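Local coordinates for protein ribose-phosphate pyrophosphokinase (Mycobacterium smegmatis, PDB 5MP7) that probably makes phosphoribosyl pyrophosphate by transferring the pyrophosphoryl group of ATP to ribose 5-phosphate, with magnesium as cofactor, at residues 59-64 and 83-88; 76-81 and 93-98; 98-103 and 135-140; 113-118 and 143-148. One frame throughout, in Å; residues are numbered along the deposited sequence.

Contact 1 (59-64 and 83-88); sequences CDAFVL and DALKRG
L85 sends its CG anti to the carbonyl carbon (chi1 -69°) and then runs on extended, which carries CD1 to the strand; there V63, with CG1 anti to its backbone N (chi1 -175°), turns the other methyl, CG2, to meet it. The setting is the first half of a beta-alpha-beta unit, strand 60-64 followed by helix 71-87 and strand 92-97, in the parallel sheet of the N-terminal, phosphoribosyltransferase-like half of the subunit. L85 belongs to the last turn of the helix and rests on the face of the strand from which the CB atoms of A61 and V63 project. The contact is wholly apolar and buried, and it is completed by F15 of the neighbouring strand 12-16 and by I93 of strand 92-97, both touching L85. F62 points the other way, onto helix 302-314, so the sheet is covered on both faces. On the far side of the helix D83 and R87 form a salt bridge and face a second subunit. One methyl group, CD1 of L85, does all the touching: it lies 3.5 Å from V63 CG2 and 3.9 Å from A61 CB.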
loop_
_atom_site.group_PDB
_atom_site.type_symbol
_atom_site.label_atom_id
_atom_site.label_comp_id
_atom_site.label_asym_id
_atom_site.label_seq_id
_atom_site.Cartn_x
_atom_site.Cartn_y
_atom_site.Cartn_z
ATOM N N CYS A 59 24.113 -4.314 62.303
ATOM C CA CYS A 59 25.245 -5.176 62.027
ATOM C C CYS A 59 26.571 -4.423 61.788
ATOM O O CYS A 59 26.607 -3.245 61.473
ATOM C CB CYS A 59 24.943 -6.058 60.818
ATOM S SG CYS A 59 25.049 -5.218 59.195
ATOM N N ASP A 60 27.653 -5.151 61.978
ATOM C CA ASP A 60 28.969 -4.742 61.534
ATOM C C ASP A 60 29.136 -5.410 60.168
ATOM O O ASP A 60 29.266 -6.617 60.088
ATOM C CB ASP A 60 30.030 -5.216 62.520
ATOM C CG ASP A 60 29.966 -4.474 63.853
ATOM O OD1 ASP A 60 28.878 -4.347 64.476
ATOM O OD2 ASP A 60 31.025 -4.019 64.312
ATOM N N ALA A 61 29.065 -4.618 59.107
ATOM C CA ALA A 61 28.981 -5.129 57.762
ATOM C C ALA A 61 30.320 -5.043 57.094
ATOM O O ALA A 61 31.029 -4.046 57.250
ATOM C CB ALA A 61 27.974 -4.351 56.960
ATOM N N PHE A 62 30.669 -6.105 56.369
ATOM C CA PHE A 62 31.874 -6.152 55.549
ATOM C C PHE A 62 31.442 -6.441 54.118
ATOM O O PHE A 62 30.828 -7.472 53.838
ATOM C CB PHE A 62 32.807 -7.207 56.093
ATOM C CG PHE A 62 33.319 -6.878 57.442
ATOM C CD1 PHE A 62 32.554 -7.129 58.573
ATOM C CD2 PHE A 62 34.542 -6.256 57.601
ATOM C CE1 PHE A 62 33.015 -6.767 59.851
ATOM C CE2 PHE A 62 35.010 -5.909 58.874
ATOM C CZ PHE A 62 34.256 -6.193 60.000
ATOM N N VAL A 63 31.692 -5.504 53.224
ATOM C CA VAL A 63 31.166 -5.593 51.865
ATOM C C VAL A 63 32.325 -5.898 50.958
ATOM O O VAL A 63 33.117 -5.047 50.703
ATOM C CB VAL A 63 30.537 -4.280 51.425
ATOM C CG1 VAL A 63 29.889 -4.440 50.069
ATOM C CG2 VAL A 63 29.527 -3.863 52.458
ATOM N N LEU A 64 32.397 -7.132 50.480
ATOM C CA LEU A 64 33.515 -7.627 49.728
ATOM C C LEU A 64 33.223 -7.576 48.243
ATOM O O LEU A 64 32.313 -8.206 47.771
ATOM C CB LEU A 64 33.818 -9.055 50.168
ATOM C CG LEU A 64 34.826 -9.906 49.382
ATOM C CD1 LEU A 64 36.188 -9.265 49.221
ATOM C CD2 LEU A 64 34.974 -11.228 50.128
ATOM N N ASP A 83 25.188 2.048 50.115
ATOM C CA ASP A 83 23.996 2.909 50.263
ATOM C C ASP A 83 22.867 2.172 50.954
ATOM O O ASP A 83 22.185 2.709 51.828
ATOM C CB ASP A 83 23.531 3.447 48.873
ATOM C CG ASP A 83 22.165 4.339 48.909
ATOM O OD1 ASP A 83 21.032 3.791 49.089
ATOM O OD2 ASP A 83 22.204 5.586 48.694
ATOM N N ALA A 84 22.621 0.950 50.517
ATOM C CA ALA A 84 21.542 0.171 51.082
ATOM C C ALA A 84 21.775 -0.169 52.552
ATOM O O ALA A 84 20.851 -0.145 53.350
ATOM C CB ALA A 84 21.324 -1.086 50.256
ATOM N N LEU A 85 23.010 -0.484 52.913
ATOM C CA LEU A 85 23.333 -0.753 54.305
ATOM C C LEU A 85 23.245 0.509 55.143
ATOM O O LEU A 85 22.826 0.470 56.296
ATOM C CB LEU A 85 24.741 -1.317 54.443
ATOM C CG LEU A 85 24.929 -2.726 53.898
ATOM C CD1 LEU A 85 26.407 -3.019 53.698
ATOM C CD2 LEU A 85 24.333 -3.779 54.803
ATOM N N LYS A 86 23.647 1.636 54.582
ATOM C CA LYS A 86 23.493 2.886 55.293
ATOM C C LYS A 86 22.013 3.218 55.579
ATOM O O LYS A 86 21.679 3.617 56.706
ATOM C CB LYS A 86 24.159 4.004 54.538
ATOM C CG LYS A 86 23.889 5.378 55.125
ATOM C CD LYS A 86 24.798 6.465 54.535
ATOM C CE LYS A 86 24.126 7.360 53.497
ATOM N NZ LYS A 86 24.306 6.957 52.066
ATOM N N ARG A 87 21.142 3.011 54.599
ATOM C CA ARG A 87 19.693 3.237 54.799
ATOM C C ARG A 87 18.979 2.136 55.561
ATOM O O ARG A 87 17.850 2.341 55.995
ATOM C CB ARG A 87 18.992 3.468 53.467
ATOM C CG ARG A 87 19.534 4.728 52.857
ATOM C CD ARG A 87 18.885 5.140 51.572
ATOM N NE ARG A 87 18.726 6.582 51.685
ATOM C CZ ARG A 87 19.535 7.509 51.201
ATOM N NH1 ARG A 87 20.584 7.193 50.448
ATOM N NH2 ARG A 87 19.244 8.792 51.435
ATOM N N GLY A 88 19.613 0.963 55.675
ATOM C CA GLY A 88 19.094 -0.112 56.457
ATOM C C GLY A 88 19.613 -0.142 57.870
ATOM O O GLY A 88 19.471 -1.164 58.536
#

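Contact 2 (76-81 and 93-98); sequences MEQLIM and ITAILP
Q78 and L97 meet at an oblique crossing, the OE1 end of the glutamine amide abutting the branched end of the leucine. The glutamine leaves the helix with CG anti to the backbone N (chi1 -174°) and stays extended through chi2, a reach long enough to bring the amide to the strand. Its two ends then do different work. NE2 donates to I96 O at 3.3 Å, with an N-H...O angle of 154°. That acceptor lies almost in the plane of the amide, yet the donor stands well above the carbonyl plane of I96. OE1 turns to the leucine, 3.3 Å from L97 CD2 and 3.4 Å from L97 CG. The CB of A95, which points at the helix, lies over one face of the amide at its nitrogen, 4.1 Å from Q78 NE2.

This is the return half of a beta-alpha-beta crossover: helix 71-87 packs over the parallel sheet and runs nearly antiparallel to strand 92-97, the segment axes 10.4 Å apart at 169°. The same NE2 also makes a weak hydrogen bond to V63 O on strand 60-64, so one buried amide spans both strands that the helix connects. Beyond it, H67 in the loop leading into the helix touches both Q78 and L97, while I96 directs the end of its side chain away from the helix and packs on L64 and V133.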
loop_
_atom_site.group_PDB
_atom_site.type_symbol
_atom_site.label_atom_id
_atom_site.label_comp_id
_atom_site.label_asym_id
_atom_site.label_seq_id
_atom_site.Cartn_x
_atom_site.Cartn_y
_atom_site.Cartn_z
ATOM N N MET A 76 30.230 0.420 40.985
ATOM C CA MET A 76 28.840 0.863 41.254
ATOM C C MET A 76 28.052 -0.136 42.091
ATOM O O MET A 76 27.340 0.273 42.966
ATOM C CB MET A 76 28.066 1.119 39.988
ATOM C CG MET A 76 28.536 2.365 39.244
ATOM S SD MET A 76 28.488 3.914 40.175
ATOM C CE MET A 76 26.860 3.825 40.937
ATOM N N GLU A 77 28.236 -1.440 41.876
ATOM C CA GLU A 77 27.548 -2.418 42.690
ATOM C C GLU A 77 27.934 -2.297 44.158
ATOM O O GLU A 77 27.083 -2.380 45.022
ATOM C CB GLU A 77 27.777 -3.849 42.161
ATOM C CG GLU A 77 27.099 -4.927 43.010
ATOM C CD GLU A 77 27.064 -6.324 42.355
ATOM O OE1 GLU A 77 28.072 -7.096 42.442
ATOM O OE2 GLU A 77 25.992 -6.675 41.784
ATOM N N GLN A 78 29.223 -2.128 44.435
ATOM C CA GLN A 78 29.699 -1.939 45.796
ATOM C C GLN A 78 29.145 -0.667 46.423
ATOM O O GLN A 78 28.697 -0.693 47.566
ATOM C CB GLN A 78 31.225 -1.932 45.823
ATOM C CG GLN A 78 31.806 -1.892 47.219
ATOM C CD GLN A 78 33.250 -2.314 47.252
ATOM O OE1 GLN A 78 34.007 -1.925 46.383
ATOM N NE2 GLN A 78 33.623 -3.153 48.203
ATOM N N LEU A 79 29.149 0.443 45.683
ATOM C CA LEU A 79 28.571 1.691 46.197
ATOM C C LEU A 79 27.083 1.576 46.475
ATOM O O LEU A 79 26.620 2.117 47.480
ATOM C CB LEU A 79 28.779 2.860 45.230
ATOM C CG LEU A 79 30.229 3.249 44.976
ATOM C CD1 LEU A 79 30.304 4.202 43.806
ATOM C CD2 LEU A 79 30.859 3.851 46.205
ATOM N N ILE A 80 26.356 0.881 45.606
ATOM C CA ILE A 80 24.910 0.662 45.791
ATOM C C ILE A 80 24.623 -0.191 47.047
ATOM O O ILE A 80 23.749 0.139 47.813
ATOM C CB ILE A 80 24.280 0.081 44.535
ATOM C CG1 ILE A 80 24.172 1.178 43.499
ATOM C CG2 ILE A 80 22.887 -0.443 44.768
ATOM C CD1 ILE A 80 24.075 0.646 42.074
ATOM N N MET A 81 25.409 -1.237 47.271
ATOM C CA MET A 81 25.287 -2.053 48.470
ATOM C C MET A 81 25.582 -1.266 49.731
ATOM O O MET A 81 24.929 -1.453 50.754
ATOM C CB MET A 81 26.238 -3.262 48.416
ATOM C CG MET A 81 25.693 -4.380 47.551
ATOM S SD MET A 81 26.849 -5.703 47.100
ATOM C CE MET A 81 26.843 -6.654 48.591
ATOM N N ILE A 93 30.177 0.082 58.568
ATOM C CA ILE A 93 30.357 -0.457 57.221
ATOM C C ILE A 93 31.828 -0.401 56.811
ATOM O O ILE A 93 32.418 0.665 56.731
ATOM C CB ILE A 93 29.529 0.323 56.196
ATOM C CG1 ILE A 93 28.087 0.319 56.627
ATOM C CG2 ILE A 93 29.640 -0.316 54.806
ATOM C CD1 ILE A 93 27.241 1.302 55.869
ATOM N N THR A 94 32.417 -1.552 56.543
ATOM C CA THR A 94 33.760 -1.617 56.020
ATOM C C THR A 94 33.720 -2.118 54.564
ATOM O O THR A 94 33.158 -3.144 54.298
ATOM C CB THR A 94 34.613 -2.582 56.859
ATOM O OG1 THR A 94 34.610 -2.177 58.243
ATOM C CG2 THR A 94 36.022 -2.621 56.344
ATOM N N ALA A 95 34.295 -1.376 53.639
ATOM C CA ALA A 95 34.429 -1.795 52.264
ATOM C C ALA A 95 35.755 -2.527 52.091
ATOM O O ALA A 95 36.816 -2.055 52.507
ATOM C CB ALA A 95 34.400 -0.603 51.343
ATOM N N ILE A 96 35.704 -3.692 51.480
ATOM C CA ILE A 96 36.894 -4.460 51.202
ATOM C C ILE A 96 37.094 -4.470 49.689
ATOM O O ILE A 96 36.248 -4.950 48.950
ATOM C CB ILE A 96 36.726 -5.878 51.721
ATOM C CG1 ILE A 96 36.674 -5.850 53.232
ATOM C CG2 ILE A 96 37.890 -6.738 51.286
ATOM C CD1 ILE A 96 36.130 -7.133 53.781
ATOM N N LEU A 97 38.211 -3.919 49.245
ATOM C CA LEU A 97 38.516 -3.866 47.823
ATOM C C LEU A 97 39.873 -4.511 47.602
ATOM O O LEU A 97 40.854 -3.828 47.658
ATOM C CB LEU A 97 38.549 -2.431 47.358
ATOM C CG LEU A 97 37.193 -1.725 47.451
ATOM C CD1 LEU A 97 37.068 -1.051 48.787
ATOM C CD2 LEU A 97 37.053 -0.661 46.371
ATOM N N PRO A 98 39.929 -5.838 47.398
ATOM C CA PRO A 98 41.225 -6.507 47.376
ATOM C C PRO A 98 42.148 -5.912 46.321
ATOM O O PRO A 98 43.323 -5.740 46.582
ATOM C CB PRO A 98 40.866 -7.950 47.058
ATOM C CG PRO A 98 39.474 -8.117 47.537
ATOM C CD PRO A 98 38.812 -6.801 47.287
#

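Contact 3 (98-103 and 135-140); sequences PFYPYA and VDLHTD
The backbone N of Y100 donates to a water at 2.8 Å, and the same water donates to V135 O at 3.0 Å, bridging two segments just past neighbouring parallel strands, where they stand wider apart. One step earlier they still pair directly, though weakly: V135 N reaches P98 O over 3.4 Å. Y100 has CG anti to its backbone N (chi1 -169°), which swings the ring towards helix 116-127, where its OH bonds to A117 O. The base of that ring is met by L137, whose CD2 comes in obliquely, 3.7 Å from Y100 CB and 3.9 Å from Y100 CD2.

Further along, Y100 to A103 make a type II beta turn that brings A103 CB against H138 CB at 3.8 Å. Within this turn the backbone N of Y102 bonds to E47 of a second subunit. H138 is a predicted magnesium ligand, and its side chain is about 4 Å from that of R104, predicted to bind ATP; the turn thus packs against the base of a probable active-site residue. The imidazole is also held from the other half of the subunit, ND1 being hydrogen-bonded to D231. The two loops follow strands 92-97 and 131-135 at the C-terminal edge of the parallel sheet, with helix 116-127 beside Y100 and strand 150-153 beside L137.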
loop_
_atom_site.group_PDB
_atom_site.type_symbol
_atom_site.label_atom_id
_atom_site.label_comp_id
_atom_site.label_asym_id
_atom_site.label_seq_id
_atom_site.Cartn_x
_atom_site.Cartn_y
_atom_site.Cartn_z
ATOM N N PRO A 98 39.929 -5.838 47.398
ATOM C CA PRO A 98 41.225 -6.507 47.376
ATOM C C PRO A 98 42.148 -5.912 46.321
ATOM O O PRO A 98 43.323 -5.740 46.582
ATOM C CB PRO A 98 40.866 -7.950 47.058
ATOM C CG PRO A 98 39.474 -8.117 47.537
ATOM C CD PRO A 98 38.812 -6.801 47.287
ATOM N N PHE A 99 41.616 -5.585 45.154
ATOM C CA PHE A 99 42.325 -4.795 44.153
ATOM C C PHE A 99 41.636 -3.427 44.075
ATOM O O PHE A 99 40.453 -3.331 43.729
ATOM C CB PHE A 99 42.266 -5.539 42.831
ATOM C CG PHE A 99 42.776 -4.764 41.642
ATOM C CD1 PHE A 99 44.121 -4.793 41.325
ATOM C CD2 PHE A 99 41.900 -4.071 40.813
ATOM C CE1 PHE A 99 44.606 -4.128 40.217
ATOM C CE2 PHE A 99 42.371 -3.401 39.707
ATOM C CZ PHE A 99 43.732 -3.418 39.412
ATOM N N TYR A 100 42.354 -2.378 44.458
ATOM C CA TYR A 100 41.779 -1.034 44.548
ATOM C C TYR A 100 41.648 -0.436 43.151
ATOM O O TYR A 100 42.638 -0.228 42.463
ATOM C CB TYR A 100 42.653 -0.176 45.436
ATOM C CG TYR A 100 42.070 1.147 45.827
ATOM C CD1 TYR A 100 42.118 2.244 44.963
ATOM C CD2 TYR A 100 41.558 1.356 47.099
ATOM C CE1 TYR A 100 41.645 3.493 45.345
ATOM C CE2 TYR A 100 41.064 2.616 47.498
ATOM C CZ TYR A 100 41.132 3.676 46.618
ATOM O OH TYR A 100 40.672 4.910 46.957
ATOM N N PRO A 101 40.432 -0.206 42.698
ATOM C CA PRO A 101 40.255 0.346 41.363
ATOM C C PRO A 101 40.759 1.784 41.229
ATOM O O PRO A 101 40.585 2.575 42.156
ATOM C CB PRO A 101 38.724 0.330 41.166
ATOM C CG PRO A 101 38.132 0.182 42.510
ATOM C CD PRO A 101 39.197 -0.172 43.487
ATOM N N TYR A 102 41.347 2.072 40.061
ATOM C CA TYR A 102 41.925 3.327 39.700
ATOM C C TYR A 102 43.182 3.663 40.483
ATOM O O TYR A 102 43.613 4.814 40.486
ATOM C CB TYR A 102 40.883 4.460 39.793
ATOM C CG TYR A 102 39.872 4.353 38.737
ATOM C CD1 TYR A 102 40.137 4.824 37.487
ATOM C CD2 TYR A 102 38.647 3.731 38.974
ATOM C CE1 TYR A 102 39.202 4.738 36.481
ATOM C CE2 TYR A 102 37.695 3.627 37.986
ATOM C CZ TYR A 102 37.981 4.138 36.733
ATOM O OH TYR A 102 37.105 3.966 35.705
ATOM N N ALA A 103 43.785 2.689 41.143
ATOM C CA ALA A 103 45.005 2.935 41.951
ATOM C C ALA A 103 46.149 3.499 41.146
ATOM O O ALA A 103 46.920 4.275 41.683
ATOM C CB ALA A 103 45.444 1.684 42.680
ATOM N N VAL A 135 44.504 -4.644 49.557
ATOM C CA VAL A 135 45.729 -5.420 49.558
ATOM C C VAL A 135 46.675 -4.802 48.556
ATOM O O VAL A 135 46.313 -4.662 47.392
ATOM C CB VAL A 135 45.478 -6.894 49.159
ATOM C CG1 VAL A 135 46.773 -7.715 49.258
ATOM C CG2 VAL A 135 44.391 -7.518 50.037
ATOM N N ASP A 136 47.903 -4.532 48.987
ATOM C CA ASP A 136 48.980 -4.064 48.117
ATOM C C ASP A 136 48.597 -2.968 47.122
ATOM O O ASP A 136 48.610 -3.136 45.885
ATOM C CB ASP A 136 49.714 -5.228 47.437
ATOM C CG ASP A 136 50.655 -5.989 48.407
ATOM O OD1 ASP A 136 51.385 -5.356 49.224
ATOM O OD2 ASP A 136 50.655 -7.243 48.379
ATOM N N LEU A 137 48.244 -1.829 47.702
ATOM C CA LEU A 137 48.012 -0.617 46.952
ATOM C C LEU A 137 49.195 -0.282 46.039
ATOM O O LEU A 137 50.349 -0.510 46.377
ATOM C CB LEU A 137 47.740 0.529 47.910
ATOM C CG LEU A 137 46.527 0.323 48.796
ATOM C CD1 LEU A 137 46.551 1.278 49.965
ATOM C CD2 LEU A 137 45.252 0.471 47.988
ATOM N N HIS A 138 48.888 0.281 44.879
ATOM C CA HIS A 138 49.900 0.693 43.928
ATOM C C HIS A 138 50.910 1.654 44.582
ATOM O O HIS A 138 52.107 1.570 44.303
ATOM C CB HIS A 138 49.223 1.354 42.730
ATOM C CG HIS A 138 50.173 1.795 41.674
ATOM N ND1 HIS A 138 50.795 0.901 40.830
ATOM C CD2 HIS A 138 50.620 3.023 41.328
ATOM C CE1 HIS A 138 51.582 1.561 40.000
ATOM N NE2 HIS A 138 51.489 2.852 40.278
ATOM N N THR A 139 50.409 2.575 45.416
ATOM C CA THR A 139 51.246 3.391 46.308
ATOM C C THR A 139 50.663 3.414 47.690
ATOM O O THR A 139 49.453 3.476 47.845
ATOM C CB THR A 139 51.360 4.866 45.856
ATOM O OG1 THR A 139 50.111 5.299 45.295
ATOM C CG2 THR A 139 52.524 5.046 44.838
ATOM N N ASP A 140 51.545 3.427 48.677
ATOM C CA ASP A 140 51.165 3.404 50.061
ATOM C C ASP A 140 50.421 4.686 50.462
ATOM O O ASP A 140 49.593 4.676 51.354
ATOM C CB ASP A 140 52.410 3.212 50.933
ATOM C CG ASP A 140 53.238 1.930 50.562
ATOM O OD1 ASP A 140 53.103 1.419 49.426
ATOM O OD2 ASP A 140 54.040 1.449 51.408
HETATM O O HOH W 1 44.834 -2.824 45.569
#

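Contact 4 (113-118 and 143-148); sequences EPISAR and QGFFDG
F145 lays its ring over the start of helix 116-127, with one face against R118 and an edge against A117. The helix belongs to the alpha/beta N-terminal half of the subunit, where it connects strand 92-97 to strand 131-135 of the parallel sheet; F145 comes from the loop that leads from strand 131-135 to strand 150-153, at one edge of the sheet within the chain. The contact therefore ties that loop to the first turn of the helix. With CG anti to its carbonyl carbon, F145 puts the CD2-CE2 side of the ring next to the helix. R118 CB makes a CH-pi contact with the face, 4.2 Å from the ring centroid and 22° off the normal, displaced towards the rim. In the plane of the ring, A117 CB touches F145 CE2 at 3.7 Å. I115, at the N-cap position, adds a looser apolar touch through CG2, and A121, one turn on, also packs on the phenyl group.

R118 bends at chi2 (59°), which folds the chain back past the phenylalanine. Its guanidinium lies beyond the ring, beside the backbone of F145, the two planes 27° apart, and NE pairs with D122, a salt bridge that probably steadies the charged end. The arginine and I115 also pack on R87 of a second subunit, so this partly exposed patch borders an interface. The side chain of A117 is about 6 Å from that of Q105, a predicted ATP-binding residue. F145 O lies over one face of the guanidinium without a hydrogen bond, 3.5 Å from R118 NE.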
loop_
_atom_site.group_PDB
_atom_site.type_symbol
_atom_site.label_atom_id
_atom_site.label_comp_id
_atom_site.label_asym_id
_atom_site.label_seq_id
_atom_site.Cartn_x
_atom_site.Cartn_y
_atom_site.Cartn_z
ATOM N N GLU A 113 44.383 16.249 34.362
ATOM C CA GLU A 113 43.932 14.917 34.577
ATOM C C GLU A 113 43.204 14.890 35.911
ATOM O O GLU A 113 43.378 15.777 36.745
ATOM C CB GLU A 113 45.124 13.957 34.612
ATOM C CG GLU A 113 45.761 13.816 33.259
ATOM C CD GLU A 113 46.671 12.613 33.137
ATOM O OE1 GLU A 113 46.107 11.504 33.162
ATOM O OE2 GLU A 113 47.893 12.733 32.923
ATOM N N PRO A 114 42.410 13.850 36.128
ATOM C CA PRO A 114 41.838 13.584 37.439
ATOM C C PRO A 114 42.800 12.809 38.341
ATOM O O PRO A 114 43.760 12.197 37.868
ATOM C CB PRO A 114 40.677 12.690 37.093
ATOM C CG PRO A 114 41.199 11.890 35.924
ATOM C CD PRO A 114 42.053 12.823 35.138
ATOM N N ILE A 115 42.531 12.827 39.624
ATOM C CA ILE A 115 43.162 11.893 40.537
ATOM C C ILE A 115 42.099 10.888 40.893
ATOM O O ILE A 115 41.400 11.000 41.896
ATOM C CB ILE A 115 43.778 12.578 41.772
ATOM C CG1 ILE A 115 44.731 13.662 41.308
ATOM C CG2 ILE A 115 44.541 11.561 42.581
ATOM C CD1 ILE A 115 45.436 14.439 42.393
ATOM N N SER A 116 41.931 9.923 40.015
ATOM C CA SER A 116 40.821 8.978 40.122
ATOM C C SER A 116 40.839 8.120 41.374
ATOM O O SER A 116 39.787 7.728 41.842
ATOM C CB SER A 116 40.810 8.086 38.924
ATOM O OG SER A 116 40.399 8.841 37.842
ATOM N N ALA A 117 42.025 7.798 41.887
ATOM C CA ALA A 117 42.136 7.014 43.110
ATOM C C ALA A 117 41.552 7.777 44.299
ATOM O O ALA A 117 40.986 7.181 45.201
ATOM C CB ALA A 117 43.577 6.649 43.380
ATOM N N ARG A 118 41.713 9.097 44.295
ATOM C CA ARG A 118 41.148 9.937 45.343
ATOM C C ARG A 118 39.620 10.020 45.169
ATOM O O ARG A 118 38.880 10.007 46.149
ATOM C CB ARG A 118 41.817 11.333 45.369
ATOM C CG ARG A 118 41.107 12.392 46.230
ATOM C CD ARG A 118 41.003 11.962 47.672
ATOM N NE ARG A 118 40.101 12.704 48.533
ATOM C CZ ARG A 118 40.404 13.742 49.312
ATOM N NH1 ARG A 118 39.466 14.234 50.106
ATOM N NH2 ARG A 118 41.601 14.323 49.315
ATOM N N GLN A 143 46.501 5.281 51.151
ATOM C CA GLN A 143 46.005 5.180 52.503
ATOM C C GLN A 143 45.546 6.560 53.062
ATOM O O GLN A 143 44.542 6.659 53.746
ATOM C CB GLN A 143 47.115 4.575 53.341
ATOM C CG GLN A 143 46.731 3.988 54.669
ATOM C CD GLN A 143 47.933 3.353 55.363
ATOM O OE1 GLN A 143 49.069 3.872 55.302
ATOM N NE2 GLN A 143 47.693 2.241 56.038
ATOM N N GLY A 144 46.220 7.633 52.693
ATOM C CA GLY A 144 45.780 8.975 53.058
ATOM C C GLY A 144 44.643 9.612 52.250
ATOM O O GLY A 144 44.203 10.715 52.584
ATOM N N PHE A 145 44.142 8.930 51.228
ATOM C CA PHE A 145 43.056 9.446 50.418
ATOM C C PHE A 145 41.706 9.346 51.045
ATOM O O PHE A 145 40.776 9.960 50.570
ATOM C CB PHE A 145 43.002 8.731 49.076
ATOM C CG PHE A 145 44.099 9.109 48.123
ATOM C CD1 PHE A 145 45.097 10.011 48.453
ATOM C CD2 PHE A 145 44.127 8.527 46.879
ATOM C CE1 PHE A 145 46.107 10.312 47.556
ATOM C CE2 PHE A 145 45.124 8.827 45.982
ATOM C CZ PHE A 145 46.117 9.736 46.315
ATOM N N PHE A 146 41.577 8.554 52.089
ATOM C CA PHE A 146 40.289 8.290 52.733
ATOM C C PHE A 146 40.290 8.907 54.138
ATOM O O PHE A 146 41.257 8.746 54.876
ATOM C CB PHE A 146 40.068 6.783 52.793
ATOM C CG PHE A 146 38.743 6.385 53.340
ATOM C CD1 PHE A 146 37.599 6.528 52.569
ATOM C CD2 PHE A 146 38.637 5.872 54.626
ATOM C CE1 PHE A 146 36.372 6.151 53.057
ATOM C CE2 PHE A 146 37.404 5.503 55.133
ATOM C CZ PHE A 146 36.270 5.631 54.343
ATOM N N ASP A 147 39.215 9.630 54.477
ATOM C CA ASP A 147 39.112 10.292 55.762
ATOM C C ASP A 147 38.624 9.291 56.838
ATOM O O ASP A 147 37.486 9.327 57.270
ATOM C CB ASP A 147 38.177 11.497 55.666
ATOM C CG ASP A 147 37.957 12.196 57.046
ATOM O OD1 ASP A 147 38.950 12.401 57.816
ATOM O OD2 ASP A 147 36.784 12.547 57.348
ATOM N N GLY A 148 39.495 8.401 57.259
ATOM C CA GLY A 148 39.087 7.335 58.145
ATOM C C GLY A 148 40.090 6.205 58.095
ATOM O O GLY A 148 41.053 6.278 57.354
#

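Contacts 1 and 2 are two sides of one beta-alpha-beta unit: both use helix 71-87, and their strands are neighbours joined by backbone bonds such as T94 N to A61 O. Contact 1 is purely apolar, whereas contact 2, equally buried, adds a polar amide. P98 carries the chain from contact 2 into contact 3, where regular structure ends, a water enters and probable active-site residues gather. Contact 4 is nearer the surface and relies on an aromatic ring against an arginine chain; it joins contact 3 through Y100 OH and A117 O. All four touch a second subunit, with D83 of one copy bonded to I115 of the other.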